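Local atomic coordinates of D-aminoacid aminotransferase-like PLP-dependent enzyme (Haemophilus somnus, PDB entry 3CEB), a protein that probably acts as a pyridoxal-phosphate-dependent 4-amino-4-deoxychorismate lyase, a member of the class IV aminotransferase family. Residues Tyr82-Phe90 with Ile185-Gly193; Arg127-Asn138 with Pro150-Arg160. One frame throughout, in Å; residues are numbered along the deposited sequence.

Contact 1: residues Tyr82-Phe90 with Ile185-Gly193. With GOL (glycerol), chain G.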
loop_
_atom_site.group_PDB
_atom_site.type_symbol
_atom_site.label_atom_id
_atom_site.label_comp_id
_atom_site.label_asym_id
_atom_site.label_seq_id
_atom_site.Cartn_x
_atom_site.Cartn_y
_atom_site.Cartn_z
ATOM N N TYR A 82 -8.499 -12.196 -6.996
ATOM C CA TYR A 82 -7.746 -11.096 -7.582
ATOM C C TYR A 82 -7.103 -11.513 -8.896
ATOM O O TYR A 82 -6.599 -12.625 -9.011
ATOM C CB TYR A 82 -6.687 -10.578 -6.592
ATOM C CG TYR A 82 -5.886 -9.407 -7.138
ATOM C CD1 TYR A 82 -6.375 -8.101 -7.076
ATOM C CD2 TYR A 82 -4.648 -9.606 -7.718
ATOM C CE1 TYR A 82 -5.640 -7.033 -7.601
ATOM C CE2 TYR A 82 -3.912 -8.560 -8.233
ATOM C CZ TYR A 82 -4.398 -7.278 -8.185
ATOM O OH TYR A 82 -3.638 -6.263 -8.730
ATOM N N GLN A 83 -7.140 -10.625 -9.887
ATOM C CA GLN A 83 -6.461 -10.874 -11.152
ATOM C C GLN A 83 -5.388 -9.804 -11.286
ATOM O O GLN A 83 -5.599 -8.656 -10.916
ATOM C CB GLN A 83 -7.446 -10.804 -12.293
ATOM C CG GLN A 83 -8.512 -11.841 -12.260
ATOM C CD GLN A 83 -8.309 -12.894 -13.296
ATOM O OE1 GLN A 83 -7.922 -12.588 -14.404
ATOM N NE2 GLN A 83 -8.597 -14.134 -12.968
ATOM N N GLN A 84 -4.220 -10.208 -11.769
ATOM C CA GLN A 84 -3.079 -9.315 -11.908
ATOM C C GLN A 84 -3.535 -8.133 -12.785
ATOM O O GLN A 84 -4.368 -8.267 -13.674
ATOM C CB GLN A 84 -1.825 -10.062 -12.455
ATOM C CG GLN A 84 -0.453 -9.475 -12.019
ATOM N N LYS A 85 -3.041 -6.955 -12.460
ATOM C CA LYS A 85 -3.361 -5.773 -13.215
ATOM C C LYS A 85 -2.072 -5.082 -13.630
ATOM O O LYS A 85 -1.034 -5.245 -12.992
ATOM C CB LYS A 85 -4.210 -4.831 -12.386
ATOM C CG LYS A 85 -5.665 -5.207 -12.274
ATOM C CD LYS A 85 -6.415 -4.235 -11.329
ATOM C CE LYS A 85 -7.918 -4.267 -11.624
ATOM N NZ LYS A 85 -8.712 -3.437 -10.697
ATOM N N VAL A 86 -2.171 -4.339 -14.729
ATOM C CA VAL A 86 -1.049 -3.657 -15.341
ATOM C C VAL A 86 -1.216 -2.141 -15.164
ATOM O O VAL A 86 -2.205 -1.535 -15.617
ATOM C CB VAL A 86 -0.933 -4.017 -16.891
ATOM C CG1 VAL A 86 -0.955 -5.526 -17.103
ATOM C CG2 VAL A 86 -2.091 -3.340 -17.747
ATOM N N TYR A 87 -0.255 -1.518 -14.504
ATOM C CA TYR A 87 -0.282 -0.072 -14.410
ATOM C C TYR A 87 0.958 0.492 -15.052
ATOM O O TYR A 87 2.032 0.339 -14.493
ATOM C CB TYR A 87 -0.353 0.403 -12.964
ATOM C CG TYR A 87 -1.538 -0.141 -12.200
ATOM C CD1 TYR A 87 -1.461 -1.341 -11.534
ATOM C CD2 TYR A 87 -2.738 0.547 -12.145
ATOM C CE1 TYR A 87 -2.557 -1.850 -10.825
ATOM C CE2 TYR A 87 -3.839 0.043 -11.438
ATOM C CZ TYR A 87 -3.747 -1.148 -10.778
ATOM O OH TYR A 87 -4.823 -1.645 -10.055
ATOM N N ARG A 88 0.799 1.199 -16.173
ATOM C CA ARG A 88 1.940 1.732 -16.924
ATOM C C ARG A 88 2.061 3.252 -17.088
ATOM O O ARG A 88 3.139 3.754 -17.356
ATOM C CB ARG A 88 1.939 1.105 -18.314
ATOM C CG ARG A 88 2.550 -0.265 -18.300
ATOM C CD ARG A 88 1.999 -1.067 -19.388
ATOM N NE ARG A 88 2.702 -2.339 -19.527
ATOM C CZ ARG A 88 2.185 -3.368 -20.195
ATOM N NH1 ARG A 88 0.965 -3.253 -20.708
ATOM N NH2 ARG A 88 2.849 -4.510 -20.325
ATOM N N THR A 89 0.952 3.972 -16.990
ATOM C CA THR A 89 0.950 5.412 -17.214
ATOM C C THR A 89 0.353 6.028 -15.998
ATOM O O THR A 89 -0.536 5.440 -15.378
ATOM C CB THR A 89 0.161 5.823 -18.460
ATOM O OG1 THR A 89 -1.158 5.295 -18.368
ATOM C CG2 THR A 89 0.801 5.296 -19.706
ATOM N N PHE A 90 0.893 7.194 -15.634
ATOM C CA PHE A 90 0.572 7.892 -14.374
ATOM C C PHE A 90 0.389 9.390 -14.535
ATOM O O PHE A 90 1.282 10.074 -14.957
ATOM C CB PHE A 90 1.689 7.634 -13.355
ATOM C CG PHE A 90 1.856 6.180 -13.001
ATOM C CD1 PHE A 90 2.583 5.344 -13.790
ATOM C CD2 PHE A 90 1.270 5.659 -11.878
ATOM C CE1 PHE A 90 2.710 4.024 -13.470
ATOM C CE2 PHE A 90 1.412 4.356 -11.560
ATOM C CZ PHE A 90 2.124 3.537 -12.350
ATOM N N ILE A 185 8.139 4.270 -14.852
ATOM C CA ILE A 185 7.406 4.400 -13.598
ATOM C C ILE A 185 6.548 3.177 -13.362
ATOM O O ILE A 185 5.919 2.669 -14.288
ATOM C CB ILE A 185 6.395 5.600 -13.617
ATOM C CG1 ILE A 185 7.059 6.886 -14.145
ATOM C CG2 ILE A 185 5.757 5.804 -12.216
ATOM C CD1 ILE A 185 6.179 8.095 -14.079
ATOM N N ARG A 186 6.500 2.698 -12.129
ATOM C CA ARG A 186 5.611 1.595 -11.808
ATOM C C ARG A 186 5.040 1.723 -10.430
ATOM O O ARG A 186 5.551 2.483 -9.602
ATOM C CB ARG A 186 6.312 0.247 -11.896
ATOM C CG ARG A 186 6.501 -0.228 -13.296
ATOM C CD ARG A 186 6.918 -1.672 -13.270
ATOM N NE ARG A 186 7.859 -1.989 -14.345
ATOM C CZ ARG A 186 8.473 -3.168 -14.482
ATOM N NH1 ARG A 186 8.219 -4.140 -13.602
ATOM N NH2 ARG A 186 9.338 -3.371 -15.491
ATOM N N LEU A 187 3.959 1.011 -10.182
ATOM C CA LEU A 187 3.422 0.936 -8.866
ATOM C C LEU A 187 3.787 -0.288 -8.056
ATOM O O LEU A 187 3.999 -1.326 -8.570
ATOM C CB LEU A 187 1.943 1.280 -8.847
ATOM C CG LEU A 187 0.813 0.329 -9.162
ATOM C CD1 LEU A 187 0.756 -0.813 -8.266
ATOM C CD2 LEU A 187 -0.395 1.100 -9.043
ATOM N N ILE A 188 3.902 -0.127 -6.768
ATOM C CA ILE A 188 4.074 -1.287 -5.885
ATOM C C ILE A 188 3.059 -1.214 -4.722
ATOM O O ILE A 188 2.759 -0.139 -4.193
ATOM C CB ILE A 188 5.502 -1.397 -5.274
ATOM C CG1 ILE A 188 5.868 -0.109 -4.546
ATOM C CG2 ILE A 188 6.560 -1.775 -6.288
ATOM C CD1 ILE A 188 7.167 -0.285 -3.700
ATOM N N ASN A 189 2.502 -2.358 -4.358
ATOM C CA ASN A 189 1.713 -2.417 -3.148
ATOM C C ASN A 189 1.544 -3.879 -2.774
ATOM O O ASN A 189 2.192 -4.758 -3.390
ATOM C CB ASN A 189 0.369 -1.664 -3.254
ATOM C CG ASN A 189 -0.550 -2.239 -4.324
ATOM O OD1 ASN A 189 -0.361 -3.363 -4.802
ATOM N ND2 ASN A 189 -1.560 -1.481 -4.677
ATOM N N ALA A 190 0.718 -4.149 -1.762
ATOM C CA ALA A 190 0.587 -5.545 -1.274
ATOM C C ALA A 190 0.248 -6.490 -2.438
ATOM O O ALA A 190 0.713 -7.647 -2.457
ATOM C CB ALA A 190 -0.445 -5.661 -0.150
HETATM N N MSE A 191 -0.513 -5.987 -3.421
HETATM C CA MSE A 191 -1.017 -6.832 -4.533
HETATM C C MSE A 191 -0.149 -6.747 -5.775
HETATM O O MSE A 191 -0.419 -7.432 -6.730
HETATM C CB MSE A 191 -2.443 -6.433 -4.942
HETATM C CG MSE A 191 -3.459 -6.407 -3.807
HETATM SE SE MSE A 191 -3.639 -8.132 -2.942
HETATM C CE MSE A 191 -4.213 -9.198 -4.434
ATOM N N ASN A 192 0.849 -5.868 -5.762
ATOM C CA ASN A 192 1.708 -5.614 -6.903
ATOM C C ASN A 192 3.160 -5.542 -6.498
ATOM O O ASN A 192 3.658 -4.534 -6.046
ATOM C CB ASN A 192 1.367 -4.306 -7.584
ATOM C CG ASN A 192 0.002 -4.291 -8.191
ATOM O OD1 ASN A 192 -0.140 -4.466 -9.395
ATOM N ND2 ASN A 192 -1.015 -4.079 -7.374
ATOM N N GLY A 193 3.827 -6.666 -6.662
ATOM C CA GLY A 193 5.213 -6.787 -6.341
ATOM C C GLY A 193 6.073 -6.314 -7.478
ATOM O O GLY A 193 5.604 -5.729 -8.461
HETATM C C1 GOL G . 1.797 -4.601 -12.204
HETATM O O1 GOL G . 2.406 -5.185 -11.083
HETATM C C2 GOL G . 2.679 -3.521 -12.846
HETATM O O2 GOL G . 1.965 -3.126 -14.019
HETATM C C3 GOL G . 2.999 -2.389 -11.820
HETATM O O3 GOL G . 3.055 -1.050 -12.336
HETATM O O HOH W 1 -4.033 -3.846 -8.236
#
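Two aromatic side chains of Tyr82-Phe90, the connection between two sheets in this D-amino-acid aminotransferase-like fold, Tyr87 and Phe90, each receive an aliphatic side chain from Ile185-Gly193 on a ring face, while Tyr82 lies under the selenium of Met191 at a longer distance. Leu187 sets CD2 over the Tyr87 ring, 3.8 Å from its centroid; its CG lies between the backbone N and the carbonyl carbon (chi1 83°), which turns the branch to that ring. Ile185 offers CG2 to Phe90, displaced toward the rim, and the two side chains run past each other in opposite directions. The bent chain of selenomethionine Met191 makes a Met-aromatic contact, with SE 5.0 Å from the centroid of the Tyr82 ring. Asn192 turns its amide steeply to both tyrosine rings, and its OD1 lies in the plane of the Tyr87 ring, at the edge. That amide is fixed by an almost straight bond from its ND2 to Asn189 OD1 (2.7 Å), an oxygen that also accepts Met191 N from the other face of its plane, closing an Asx turn. Glycerol, probably from the crystallisation liquor, bridges the backbones of Tyr87 and Leu187. One water joins Tyr82 OH, Tyr87 OH and Asn192 ND2, the last at 3.1 Å.

Contact 2: residues Arg127-Asn138 with Pro150-Arg160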
loop_
_atom_site.group_PDB
_atom_site.type_symbol
_atom_site.label_atom_id
_atom_site.label_comp_id
_atom_site.label_asym_id
_atom_site.label_seq_id
_atom_site.Cartn_x
_atom_site.Cartn_y
_atom_site.Cartn_z
ATOM N N ARG A 127 3.035 16.394 -3.822
ATOM C CA ARG A 127 2.738 17.111 -2.599
ATOM C C ARG A 127 3.947 17.914 -2.165
ATOM O O ARG A 127 5.006 17.355 -1.850
ATOM C CB ARG A 127 2.374 16.099 -1.509
ATOM C CG ARG A 127 2.063 16.682 -0.131
ATOM C CD ARG A 127 2.002 15.612 0.949
ATOM N NE ARG A 127 1.714 16.209 2.240
ATOM C CZ ARG A 127 2.625 16.766 3.035
ATOM N NH1 ARG A 127 3.890 16.762 2.692
ATOM N NH2 ARG A 127 2.280 17.313 4.184
ATOM N N GLN A 128 3.771 19.233 -2.145
ATOM C CA GLN A 128 4.795 20.131 -1.654
ATOM C C GLN A 128 6.087 19.873 -2.395
ATOM O O GLN A 128 7.135 19.726 -1.791
ATOM C CB GLN A 128 4.961 19.946 -0.141
ATOM C CG GLN A 128 3.833 20.666 0.614
ATOM C CD GLN A 128 3.776 20.394 2.127
ATOM O OE1 GLN A 128 4.796 20.404 2.819
ATOM N NE2 GLN A 128 2.562 20.174 2.639
ATOM N N GLY A 129 5.950 19.754 -3.716
ATOM C CA GLY A 129 7.058 19.671 -4.681
ATOM C C GLY A 129 7.620 18.270 -4.876
ATOM O O GLY A 129 8.488 18.026 -5.729
ATOM N N LYS A 130 7.119 17.333 -4.079
ATOM C CA LYS A 130 7.693 16.004 -4.060
ATOM C C LYS A 130 6.742 14.964 -4.628
ATOM O O LYS A 130 5.515 15.080 -4.515
ATOM C CB LYS A 130 8.195 15.676 -2.639
ATOM C CG LYS A 130 8.942 16.860 -2.011
ATOM C CD LYS A 130 9.904 16.566 -0.898
ATOM C CE LYS A 130 9.853 17.734 0.132
ATOM N N VAL A 131 7.335 13.990 -5.317
ATOM C CA VAL A 131 6.609 12.828 -5.808
ATOM C C VAL A 131 6.386 11.928 -4.588
ATOM O O VAL A 131 7.332 11.599 -3.854
ATOM C CB VAL A 131 7.415 12.030 -6.863
ATOM C CG1 VAL A 131 6.645 10.767 -7.300
ATOM C CG2 VAL A 131 7.764 12.911 -8.026
ATOM N N THR A 132 5.133 11.554 -4.362
ATOM C CA THR A 132 4.783 10.703 -3.233
ATOM C C THR A 132 4.226 9.386 -3.722
ATOM O O THR A 132 4.971 8.544 -4.192
ATOM C CB THR A 132 3.856 11.426 -2.242
ATOM O OG1 THR A 132 2.604 11.764 -2.872
ATOM C CG2 THR A 132 4.570 12.715 -1.720
ATOM N N ASP A 133 2.923 9.208 -3.618
ATOM C CA ASP A 133 2.297 7.939 -3.933
ATOM C C ASP A 133 1.329 8.017 -5.117
ATOM O O ASP A 133 0.964 9.121 -5.543
ATOM C CB ASP A 133 1.472 7.475 -2.729
ATOM C CG ASP A 133 2.295 7.270 -1.432
ATOM O OD1 ASP A 133 3.492 7.629 -1.319
ATOM O OD2 ASP A 133 1.692 6.727 -0.477
ATOM N N CYS A 134 0.895 6.855 -5.632
ATOM C CA CYS A 134 -0.293 6.816 -6.485
ATOM C C CYS A 134 -1.487 6.585 -5.526
ATOM O O CYS A 134 -1.288 6.555 -4.320
ATOM C CB CYS A 134 -0.234 5.766 -7.604
ATOM S SG CYS A 134 -0.219 4.070 -7.086
ATOM N N SER A 135 -2.713 6.451 -6.045
ATOM C CA SER A 135 -3.886 6.412 -5.160
ATOM C C SER A 135 -3.954 5.122 -4.398
ATOM O O SER A 135 -4.498 5.103 -3.305
ATOM C CB SER A 135 -5.210 6.574 -5.898
ATOM O OG SER A 135 -5.669 5.328 -6.381
ATOM N N ILE A 136 -3.397 4.043 -4.955
ATOM C CA ILE A 136 -3.500 2.712 -4.301
ATOM C C ILE A 136 -2.157 2.126 -3.857
ATOM O O ILE A 136 -2.114 1.045 -3.301
ATOM C CB ILE A 136 -4.211 1.640 -5.174
ATOM C CG1 ILE A 136 -3.353 1.320 -6.389
ATOM C CG2 ILE A 136 -5.624 2.055 -5.570
ATOM C CD1 ILE A 136 -4.014 0.301 -7.375
ATOM N N GLY A 137 -1.047 2.808 -4.096
ATOM C CA GLY A 137 0.243 2.231 -3.728
ATOM C C GLY A 137 1.371 3.228 -3.764
ATOM O O GLY A 137 1.156 4.437 -3.977
ATOM N N ASN A 138 2.570 2.741 -3.496
ATOM C CA ASN A 138 3.733 3.566 -3.622
ATOM C C ASN A 138 4.244 3.532 -5.084
ATOM O O ASN A 138 3.770 2.762 -5.916
ATOM C CB ASN A 138 4.839 3.120 -2.648
ATOM C CG ASN A 138 4.426 3.239 -1.195
ATOM O OD1 ASN A 138 4.363 2.234 -0.475
ATOM N ND2 ASN A 138 4.129 4.461 -0.750
ATOM N N PRO A 150 10.517 7.177 -3.561
ATOM C CA PRO A 150 10.569 8.403 -2.757
ATOM C C PRO A 150 10.816 8.156 -1.286
ATOM O O PRO A 150 10.125 7.325 -0.682
ATOM C CB PRO A 150 9.168 8.974 -2.935
ATOM C CG PRO A 150 8.714 8.420 -4.204
ATOM C CD PRO A 150 9.279 7.104 -4.351
ATOM N N ASP A 151 11.788 8.849 -0.705
ATOM C CA ASP A 151 12.049 8.649 0.726
ATOM C C ASP A 151 10.913 9.198 1.580
ATOM O O ASP A 151 10.792 8.769 2.706
ATOM C CB ASP A 151 13.447 9.140 1.230
ATOM C CG ASP A 151 13.608 10.639 1.169
ATOM O OD1 ASP A 151 12.740 11.280 0.525
ATOM O OD2 ASP A 151 14.595 11.178 1.732
ATOM N N LYS A 152 10.064 10.086 1.040
ATOM C CA LYS A 152 8.865 10.614 1.795
ATOM C C LYS A 152 7.521 10.336 1.176
ATOM O O LYS A 152 6.883 11.233 0.663
ATOM C CB LYS A 152 8.908 12.124 1.935
ATOM C CG LYS A 152 9.238 12.575 3.327
ATOM C CD LYS A 152 10.278 11.631 3.991
ATOM C CE LYS A 152 10.590 12.063 5.432
ATOM N NZ LYS A 152 11.398 11.032 6.133
ATOM N N PRO A 153 7.067 9.101 1.241
ATOM C CA PRO A 153 5.807 8.768 0.600
ATOM C C PRO A 153 4.636 9.244 1.459
ATOM O O PRO A 153 4.854 9.697 2.572
ATOM C CB PRO A 153 5.845 7.260 0.592
ATOM C CG PRO A 153 6.564 6.952 1.932
ATOM C CD PRO A 153 7.607 8.003 2.064
ATOM N N LEU A 154 3.407 9.146 0.976
ATOM C CA LEU A 154 2.292 9.501 1.839
ATOM C C LEU A 154 2.230 8.384 2.865
ATOM O O LEU A 154 2.219 8.633 4.054
ATOM C CB LEU A 154 0.974 9.567 1.080
ATOM C CG LEU A 154 0.895 10.571 -0.053
ATOM C CD1 LEU A 154 -0.496 10.575 -0.723
ATOM C CD2 LEU A 154 1.313 11.972 0.488
ATOM N N LEU A 155 2.157 7.143 2.379
ATOM C CA LEU A 155 2.077 5.965 3.265
ATOM C C LEU A 155 3.297 5.065 3.116
ATOM O O LEU A 155 3.721 4.783 2.008
ATOM C CB LEU A 155 0.816 5.118 2.959
ATOM C CG LEU A 155 0.512 3.920 3.901
ATOM C CD1 LEU A 155 0.336 4.345 5.356
ATOM C CD2 LEU A 155 -0.710 3.138 3.445
ATOM N N GLU A 156 3.847 4.596 4.220
ATOM C CA GLU A 156 4.903 3.619 4.142
ATOM C C GLU A 156 4.334 2.229 3.867
ATOM O O GLU A 156 3.932 1.479 4.783
ATOM C CB GLU A 156 5.700 3.601 5.428
ATOM C CG GLU A 156 6.551 4.819 5.594
ATOM C CD GLU A 156 7.299 4.795 6.878
ATOM O OE1 GLU A 156 7.370 3.739 7.506
ATOM O OE2 GLU A 156 7.829 5.827 7.266
ATOM N N GLY A 157 4.342 1.859 2.602
ATOM C CA GLY A 157 3.775 0.568 2.210
ATOM C C GLY A 157 4.482 -0.660 2.752
ATOM O O GLY A 157 5.686 -0.644 3.049
ATOM N N THR A 158 3.726 -1.746 2.876
ATOM C CA THR A 158 4.335 -2.956 3.364
ATOM C C THR A 158 5.213 -3.471 2.231
ATOM O O THR A 158 6.313 -3.923 2.464
ATOM C CB THR A 158 3.320 -4.016 3.851
ATOM O OG1 THR A 158 2.397 -4.326 2.808
ATOM C CG2 THR A 158 2.544 -3.535 5.081
ATOM N N GLN A 159 4.774 -3.339 0.991
ATOM C CA GLN A 159 5.541 -3.929 -0.116
ATOM C C GLN A 159 6.856 -3.151 -0.253
ATOM O O GLN A 159 7.953 -3.693 -0.407
ATOM C CB GLN A 159 4.717 -3.849 -1.410
ATOM C CG GLN A 159 5.363 -4.492 -2.666
ATOM C CD GLN A 159 5.425 -5.981 -2.542
ATOM O OE1 GLN A 159 6.501 -6.541 -2.364
ATOM N NE2 GLN A 159 4.263 -6.634 -2.564
ATOM N N ARG A 160 6.706 -1.842 -0.181
ATOM C CA ARG A 160 7.831 -0.930 -0.214
ATOM C C ARG A 160 8.800 -1.303 0.906
ATOM O O ARG A 160 10.001 -1.406 0.685
ATOM C CB ARG A 160 7.318 0.505 -0.048
ATOM C CG ARG A 160 8.376 1.587 0.160
ATOM C CD ARG A 160 7.695 2.915 0.495
ATOM N NE ARG A 160 8.605 4.060 0.481
ATOM C CZ ARG A 160 9.362 4.403 1.502
ATOM N NH1 ARG A 160 9.355 3.688 2.600
ATOM N NH2 ARG A 160 10.159 5.432 1.395
HETATM O O HOH W 2 4.329 -0.362 -1.087
#
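The backbones of Arg127-Asn138 and Pro150-Arg160 come closest at Thr132 and Pro153, whose CA atoms are 4.4 Å apart, and separate to 6.6 Å between the CA atoms of Asn138 and Gly157. Asp133 holds the bend at Leu154 and Leu155 with both carboxylate oxygens: OD1 takes Leu154 N at 2.8 Å from above the carboxylate plane, while OD2 takes Leu155 N at 2.9 Å on its syn side. With CG beside the backbone N (chi1 -60°), the carboxylate reaches across to these two successive amides. Asp133 OD2 also bonds N1 of the cofactor pyridine in the modified residue LLP at position 103, the place usually held by a glutamate in fold type IV pyridoxal-phosphate enzymes; an acidic group there probably favours the protonated ring nitrogen. The two backbone N-H groups thus probably help to orient the carboxylate that meets the cofactor. Farther along, Gly157 is the N-cap of helix 158-165, whose first residues, Thr158 and Gln159, bind the cofactor phosphate. The amide of Asn138 spans the approach to this helix: ND2 gives Leu155 O a nearly straight bond (2.8 Å) lying in the amide plane, and OD1 receives a weak bond from Gly157 N. Arg160 crosses the Asn138 amide at about a right angle, bringing CD to 3.5 Å from Asn138 OD1. Its extended chain carries the guanidinium back to its own segment, where Pro153 CG sits over one face and NH2 bonds Pro150 O. At the other end, Leu154 lays CG and CD2 against Thr132, with CG 3.5 Å from OG1, and CD2 also meets Arg127 CD. That Thr132 hydroxyl is hydrogen-bonded to Ile125 O, and Pro150 packs CB against Val131 O at 3.3 Å.

Overall arrangement
Contact 1 is a surface contact and contact 2 a buried one; their centres lie about 14 Å apart, and along the chain contact 2 is nested within the loop that contact 1 closes. They meet where Asn189 probably bonds Ile136 O through ND2 and Gln159 NE2 through O, while Leu187 packs on Cys134. Strand 185-188 pairs with strand 138-143, so both contacts bear on the same sheet. Their chemistry differs: aromatic faces and a bridging water, with an adventitious glycerol, lie between the segments of contact 1, whereas direct bonds from carboxylate and amide side chains to backbone join those of contact 2. Both reach the cofactor phosphate, contact 1 through Ala190 N.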